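Local atomic coordinates of ribonucleoside-diphosphate reductase (Pseudomonas aeruginosa, PDB entry 5IM3), a protein that probably catalyses the reduction of ribonucleoside diphosphates to deoxyribonucleotides for DNA synthesis, and binds dATP at ATP-cone and other nucleotide sites. Residues K285-E290 against E343-L348; L876-A881 against V890-A895. All coordinates share one frame; numbering follows the deposited sequence.

Interaction 1 (K285-E290 against E343-L348); sequences KAIDHE and EFYNLL
Tyr345 carries this contact almost alone, reaching from helix 337-349 to the backbone of Ala286, Ile287 and Asp288. Its CB leaves the helix toward that chain, and with CG swung opposite the backbone N (chi1 159°) the torsion carries the ring out toward Ala286-Asp288. CD2 of Tyr345 stays a little off the carbonyl oxygen of Ala286, at 4.2 Å. One atom further on, CE2 of Tyr345 comes closer to Ala286 O, 3.5 Å away, and also begins to meet the CA of Ile287. CZ of Tyr345 lies 3.9 Å from that same Ile287 CA.

The hydroxyl then ends the reach with the one polar link between the segments: Asp288 N donates to Tyr345 OH over 3.0 Å, nearly straight at 168°, and the donor sits close to the plane of the ring, at its edge. Asp288 lies in the loop that follows helix 280-286, so a tyrosine from helix 337-349, in the all-alpha region of the reductase large chain, receives the amide of the connecting loop. Packed beside the oxygen, Ile287 CG2 lies 3.7 Å from Tyr345 OH, and the isoleucine side chain crosses the tyrosine at about a right angle. Ile287 also touches Tyr254 of helix 250-267 and Gln320, whose OE1 makes a weak hydrogen bond with the Tyr345 hydroxyl; Met324 and Ala327 of helix 319-330 pack against the tyrosine.

Just past the bonded amide, the loop turns through an Asx turn: Asp288 OD1 accepts from Glu290 N at 2.9 Å. That amide approaches on the anti side of the carboxylate, 33° out of its plane, while Asp288 OD2 has a long, weak ion pair with Arg291 NE.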
loop_
_atom_site.group_PDB
_atom_site.type_symbol
_atom_site.label_atom_id
_atom_site.label_comp_id
_atom_site.label_asym_id
_atom_site.label_seq_id
_atom_site.Cartn_x
_atom_site.Cartn_y
_atom_site.Cartn_z
ATOM N N LYS A 285 15.301 52.556 -46.086
ATOM C CA LYS A 285 13.962 53.026 -46.420
ATOM C C LYS A 285 12.928 51.909 -46.348
ATOM O O LYS A 285 11.742 52.185 -46.138
ATOM C CB LYS A 285 13.955 53.642 -47.817
ATOM C CG LYS A 285 14.745 54.931 -47.931
ATOM C CD LYS A 285 14.796 55.404 -49.368
ATOM C CE LYS A 285 15.566 56.705 -49.499
ATOM N NZ LYS A 285 15.940 56.968 -50.913
ATOM N N ALA A 286 13.351 50.655 -46.526
ATOM C CA ALA A 286 12.415 49.538 -46.494
ATOM C C ALA A 286 11.910 49.244 -45.089
ATOM O O ALA A 286 10.908 48.535 -44.939
ATOM C CB ALA A 286 13.075 48.286 -47.075
ATOM N N ILE A 287 12.573 49.773 -44.059
ATOM C CA ILE A 287 12.188 49.483 -42.685
ATOM C C ILE A 287 10.854 50.152 -42.375
ATOM O O ILE A 287 10.638 51.332 -42.686
ATOM C CB ILE A 287 13.289 49.937 -41.714
ATOM C CG1 ILE A 287 14.551 49.086 -41.922
ATOM C CG2 ILE A 287 12.810 49.831 -40.266
ATOM C CD1 ILE A 287 15.745 49.520 -41.092
ATOM N N ASP A 288 9.953 49.389 -41.759
ATOM C CA ASP A 288 8.630 49.854 -41.357
ATOM C C ASP A 288 8.619 49.972 -39.836
ATOM O O ASP A 288 8.581 48.957 -39.131
ATOM C CB ASP A 288 7.556 48.887 -41.851
ATOM C CG ASP A 288 6.145 49.369 -41.566
ATOM O OD1 ASP A 288 5.971 50.283 -40.733
ATOM O OD2 ASP A 288 5.203 48.819 -42.172
ATOM N N HIS A 289 8.658 51.207 -39.332
ATOM C CA HIS A 289 8.714 51.428 -37.890
ATOM C C HIS A 289 7.419 51.046 -37.186
ATOM O O HIS A 289 7.431 50.835 -35.968
ATOM C CB HIS A 289 9.031 52.894 -37.589
ATOM C CG HIS A 289 7.848 53.802 -37.719
ATOM N ND1 HIS A 289 7.410 54.283 -38.934
ATOM C CD2 HIS A 289 7.009 54.314 -36.787
ATOM C CE1 HIS A 289 6.354 55.053 -38.743
ATOM N NE2 HIS A 289 6.089 55.088 -37.450
ATOM N N GLU A 290 6.303 50.961 -37.911
ATOM C CA GLU A 290 5.035 50.614 -37.278
ATOM C C GLU A 290 4.990 49.161 -36.821
ATOM O O GLU A 290 4.176 48.824 -35.956
ATOM C CB GLU A 290 3.877 50.891 -38.236
ATOM C CG GLU A 290 3.514 52.368 -38.365
ATOM C CD GLU A 290 2.827 52.924 -37.125
ATOM O OE1 GLU A 290 2.535 52.142 -36.196
ATOM O OE2 GLU A 290 2.571 54.146 -37.081
ATOM N N GLU A 343 12.464 41.236 -49.170
ATOM C CA GLU A 343 11.473 40.165 -49.124
ATOM C C GLU A 343 11.588 39.365 -47.828
ATOM O O GLU A 343 10.573 39.006 -47.220
ATOM C CB GLU A 343 11.637 39.250 -50.340
ATOM C CG GLU A 343 10.634 38.098 -50.418
ATOM C CD GLU A 343 10.964 37.104 -51.521
ATOM O OE1 GLU A 343 11.932 37.344 -52.273
ATOM O OE2 GLU A 343 10.259 36.078 -51.633
ATOM N N PHE A 344 12.816 39.089 -47.379
ATOM C CA PHE A 344 12.989 38.317 -46.152
ATOM C C PHE A 344 12.669 39.158 -44.922
ATOM O O PHE A 344 12.134 38.643 -43.932
ATOM C CB PHE A 344 14.418 37.771 -46.055
ATOM C CG PHE A 344 14.837 36.918 -47.226
ATOM C CD1 PHE A 344 13.900 36.378 -48.094
ATOM C CD2 PHE A 344 16.180 36.654 -47.452
ATOM C CE1 PHE A 344 14.294 35.600 -49.163
ATOM C CE2 PHE A 344 16.578 35.875 -48.520
ATOM C CZ PHE A 344 15.634 35.347 -49.375
ATOM N N TYR A 345 13.003 40.449 -44.956
ATOM C CA TYR A 345 12.705 41.313 -43.820
ATOM C C TYR A 345 11.202 41.470 -43.629
ATOM O O TYR A 345 10.706 41.434 -42.498
ATOM C CB TYR A 345 13.362 42.681 -44.007
ATOM C CG TYR A 345 12.720 43.762 -43.169
ATOM C CD1 TYR A 345 13.033 43.904 -41.822
ATOM C CD2 TYR A 345 11.790 44.632 -43.720
ATOM C CE1 TYR A 345 12.441 44.885 -41.052
ATOM C CE2 TYR A 345 11.194 45.616 -42.964
ATOM C CZ TYR A 345 11.521 45.741 -41.631
ATOM O OH TYR A 345 10.921 46.727 -40.881
ATOM N N ASN A 346 10.462 41.653 -44.725
ATOM C CA ASN A 346 9.016 41.811 -44.620
ATOM C C ASN A 346 8.366 40.557 -44.052
ATOM O O ASN A 346 7.424 40.643 -43.257
ATOM C CB ASN A 346 8.425 42.144 -45.988
ATOM C CG ASN A 346 8.733 43.563 -46.422
ATOM O OD1 ASN A 346 8.907 44.457 -45.591
ATOM N ND2 ASN A 346 8.800 43.780 -47.731
ATOM N N LEU A 347 8.857 39.379 -44.445
ATOM C CA LEU A 347 8.278 38.141 -43.939
ATOM C C LEU A 347 8.538 37.981 -42.444
ATOM O O LEU A 347 7.654 37.545 -41.697
ATOM C CB LEU A 347 8.841 36.946 -44.709
ATOM C CG LEU A 347 8.054 35.646 -44.540
ATOM C CD1 LEU A 347 6.697 35.749 -45.234
ATOM C CD2 LEU A 347 8.841 34.459 -45.065
ATOM N N LEU A 348 9.741 38.338 -41.989
ATOM C CA LEU A 348 10.105 38.159 -40.588
ATOM C C LEU A 348 9.444 39.204 -39.693
ATOM O O LEU A 348 8.816 38.860 -38.687
ATOM C CB LEU A 348 11.627 38.217 -40.438
ATOM C CG LEU A 348 12.415 37.043 -41.024
ATOM C CD1 LEU A 348 13.904 37.342 -40.995
ATOM C CD2 LEU A 348 12.120 35.758 -40.262
#

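Interaction 2 (L876-A881 against V890-A895)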
loop_
_atom_site.group_PDB
_atom_site.type_symbol
_atom_site.label_atom_id
_atom_site.label_comp_id
_atom_site.label_asym_id
_atom_site.label_seq_id
_atom_site.Cartn_x
_atom_site.Cartn_y
_atom_site.Cartn_z
ATOM N N LEU A 876 5.380 15.447 -31.372
ATOM C CA LEU A 876 4.026 15.219 -30.873
ATOM C C LEU A 876 4.081 14.865 -29.393
ATOM O O LEU A 876 4.309 13.705 -29.034
ATOM C CB LEU A 876 3.338 14.116 -31.668
ATOM C CG LEU A 876 1.860 13.907 -31.336
ATOM C CD1 LEU A 876 1.046 15.147 -31.685
ATOM C CD2 LEU A 876 1.325 12.687 -32.065
ATOM N N ASN A 877 3.861 15.854 -28.535
ATOM C CA ASN A 877 3.658 15.585 -27.121
ATOM C C ASN A 877 2.248 15.059 -26.897
ATOM O O ASN A 877 1.294 15.501 -27.543
ATOM C CB ASN A 877 3.889 16.846 -26.295
ATOM C CG ASN A 877 5.329 17.296 -26.320
ATOM O OD1 ASN A 877 6.248 16.478 -26.274
ATOM N ND2 ASN A 877 5.536 18.601 -26.411
ATOM N N LEU A 878 2.121 14.093 -25.997
ATOM C CA LEU A 878 0.833 13.508 -25.663
ATOM C C LEU A 878 0.538 13.734 -24.190
ATOM O O LEU A 878 1.421 13.596 -23.337
ATOM C CB LEU A 878 0.798 12.015 -25.992
ATOM C CG LEU A 878 0.807 11.671 -27.484
ATOM C CD1 LEU A 878 0.781 10.168 -27.670
ATOM C CD2 LEU A 878 -0.367 12.306 -28.214
ATOM N N TYR A 879 -0.710 14.099 -23.908
ATOM C CA TYR A 879 -1.167 14.402 -22.559
ATOM C C TYR A 879 -2.231 13.386 -22.178
ATOM O O TYR A 879 -3.220 13.217 -22.897
ATOM C CB TYR A 879 -1.711 15.828 -22.481
ATOM C CG TYR A 879 -0.705 16.857 -22.933
ATOM C CD1 TYR A 879 -0.556 17.168 -24.278
ATOM C CD2 TYR A 879 0.109 17.507 -22.016
ATOM C CE1 TYR A 879 0.369 18.103 -24.695
ATOM C CE2 TYR A 879 1.034 18.445 -22.425
ATOM C CZ TYR A 879 1.162 18.736 -23.763
ATOM O OH TYR A 879 2.089 19.669 -24.168
ATOM N N ILE A 880 -2.022 12.704 -21.058
ATOM C CA ILE A 880 -2.896 11.624 -20.629
ATOM C C ILE A 880 -3.181 11.814 -19.149
ATOM O O ILE A 880 -2.272 11.696 -18.318
ATOM C CB ILE A 880 -2.283 10.242 -20.892
ATOM C CG1 ILE A 880 -2.072 10.046 -22.397
ATOM C CG2 ILE A 880 -3.180 9.152 -20.307
ATOM C CD1 ILE A 880 -1.480 8.708 -22.778
ATOM N N ALA A 881 -4.433 12.112 -18.822
ATOM C CA ALA A 881 -4.901 12.054 -17.448
ATOM C C ALA A 881 -5.534 10.693 -17.193
ATOM O O ALA A 881 -6.010 10.025 -18.116
ATOM C CB ALA A 881 -5.903 13.173 -17.165
ATOM N N VAL A 890 -3.545 1.549 -25.274
ATOM C CA VAL A 890 -4.488 1.935 -26.323
ATOM C C VAL A 890 -4.012 3.185 -27.047
ATOM O O VAL A 890 -4.221 3.327 -28.258
ATOM C CB VAL A 890 -5.900 2.129 -25.728
ATOM C CG1 VAL A 890 -5.893 3.192 -24.642
ATOM C CG2 VAL A 890 -6.907 2.495 -26.813
ATOM N N THR A 891 -3.360 4.106 -26.335
ATOM C CA THR A 891 -2.916 5.346 -26.964
ATOM C C THR A 891 -1.811 5.087 -27.981
ATOM O O THR A 891 -1.911 5.505 -29.140
ATOM C CB THR A 891 -2.436 6.332 -25.899
ATOM O OG1 THR A 891 -3.543 6.729 -25.082
ATOM C CG2 THR A 891 -1.811 7.572 -26.542
ATOM N N TYR A 892 -0.737 4.412 -27.566
ATOM C CA TYR A 892 0.405 4.245 -28.455
ATOM C C TYR A 892 0.206 3.125 -29.468
ATOM O O TYR A 892 0.914 3.095 -30.480
ATOM C CB TYR A 892 1.671 4.032 -27.626
ATOM C CG TYR A 892 2.071 5.297 -26.901
ATOM C CD1 TYR A 892 2.738 6.318 -27.568
ATOM C CD2 TYR A 892 1.746 5.492 -25.566
ATOM C CE1 TYR A 892 3.089 7.488 -26.920
ATOM C CE2 TYR A 892 2.091 6.659 -24.906
ATOM C CZ TYR A 892 2.760 7.655 -25.586
ATOM O OH TYR A 892 3.107 8.819 -24.933
ATOM N N ARG A 893 -0.745 2.219 -29.233
ATOM C CA ARG A 893 -1.234 1.377 -30.321
ATOM C C ARG A 893 -1.925 2.224 -31.382
ATOM O O ARG A 893 -1.702 2.037 -32.583
ATOM C CB ARG A 893 -2.205 0.320 -29.792
ATOM C CG ARG A 893 -1.564 -0.829 -29.038
ATOM C CD ARG A 893 -2.530 -1.998 -28.919
ATOM N NE ARG A 893 -2.066 -3.006 -27.968
ATOM C CZ ARG A 893 -2.405 -4.291 -28.008
ATOM N NH1 ARG A 893 -3.209 -4.745 -28.963
ATOM N NH2 ARG A 893 -1.930 -5.130 -27.098
ATOM N N MET A 894 -2.776 3.159 -30.951
ATOM C CA MET A 894 -3.485 4.022 -31.889
ATOM C C MET A 894 -2.514 4.878 -32.690
ATOM O O MET A 894 -2.681 5.047 -33.903
ATOM C CB MET A 894 -4.479 4.902 -31.128
ATOM C CG MET A 894 -5.233 5.907 -31.988
ATOM S SD MET A 894 -6.233 7.043 -31.002
ATOM C CE MET A 894 -6.992 8.022 -32.295
ATOM N N ALA A 895 -1.498 5.434 -32.026
ATOM C CA ALA A 895 -0.509 6.247 -32.728
ATOM C C ALA A 895 0.143 5.465 -33.860
ATOM O O ALA A 895 0.313 5.985 -34.970
ATOM C CB ALA A 895 0.551 6.745 -31.745
#
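Leu878 and Ile880 of strand 878-881 both point their side chains at helix 885-897, where Thr891 and Tyr892 receive them. The contact across the segments is apolar packing. Leu878 does most of it through one methyl: CD1 lies 3.6 Å from Tyr892 CE1, and it stays close to CZ and the hydroxyl oxygen, so it meets the far end of the tyrosine obliquely as the two side chains approach from opposite directions. The same Leu878 CD1 also lies 3.8 Å from Thr891 CG2, at roughly a right angle to its tyrosine contact.

Ile880 and Thr891 reach toward each other tip to tip. With Ile880 CG1 opposite its own carbonyl carbon (chi1 -62°) and the chain extended beyond it, CD1 is carried out to within 3.9 Å of Thr891 CG2.

These are the first strand and the helix of a beta-alpha-beta unit. The helix segment runs back at 152° to the strand, their axes 11.3 Å apart, and strand 906-909 follows, pairing in parallel with 878-881; its Leu906 touches both Ile880 and Tyr892.

As for polar groups, Thr891 OG1 lies 3.7 Å from Ile880 CD1, but its hydrogen bond is to Lys887 O, one turn back in its own helix. Trp548, Leu552 and Leu555 of helix 544-558 also pack on Tyr892.

Interactions 1 and 2 lie on opposite sides of the chain's centre, with their own centres 42 Å apart and their nearest atoms about 23 Å apart, so neither touches the other. The 285-290/343-348 pair comes earlier in the sequence than the 876-881/890-895 pair. Interaction 1 belongs to the all-alpha region, while interaction 2 lies in the barrel domain and is made through buried side chains, mostly carbon against carbon, without a hydrogen bond between the two segments. Both lie away from the dATP pockets, and no other protein chain of the assembly touches either pair of segments.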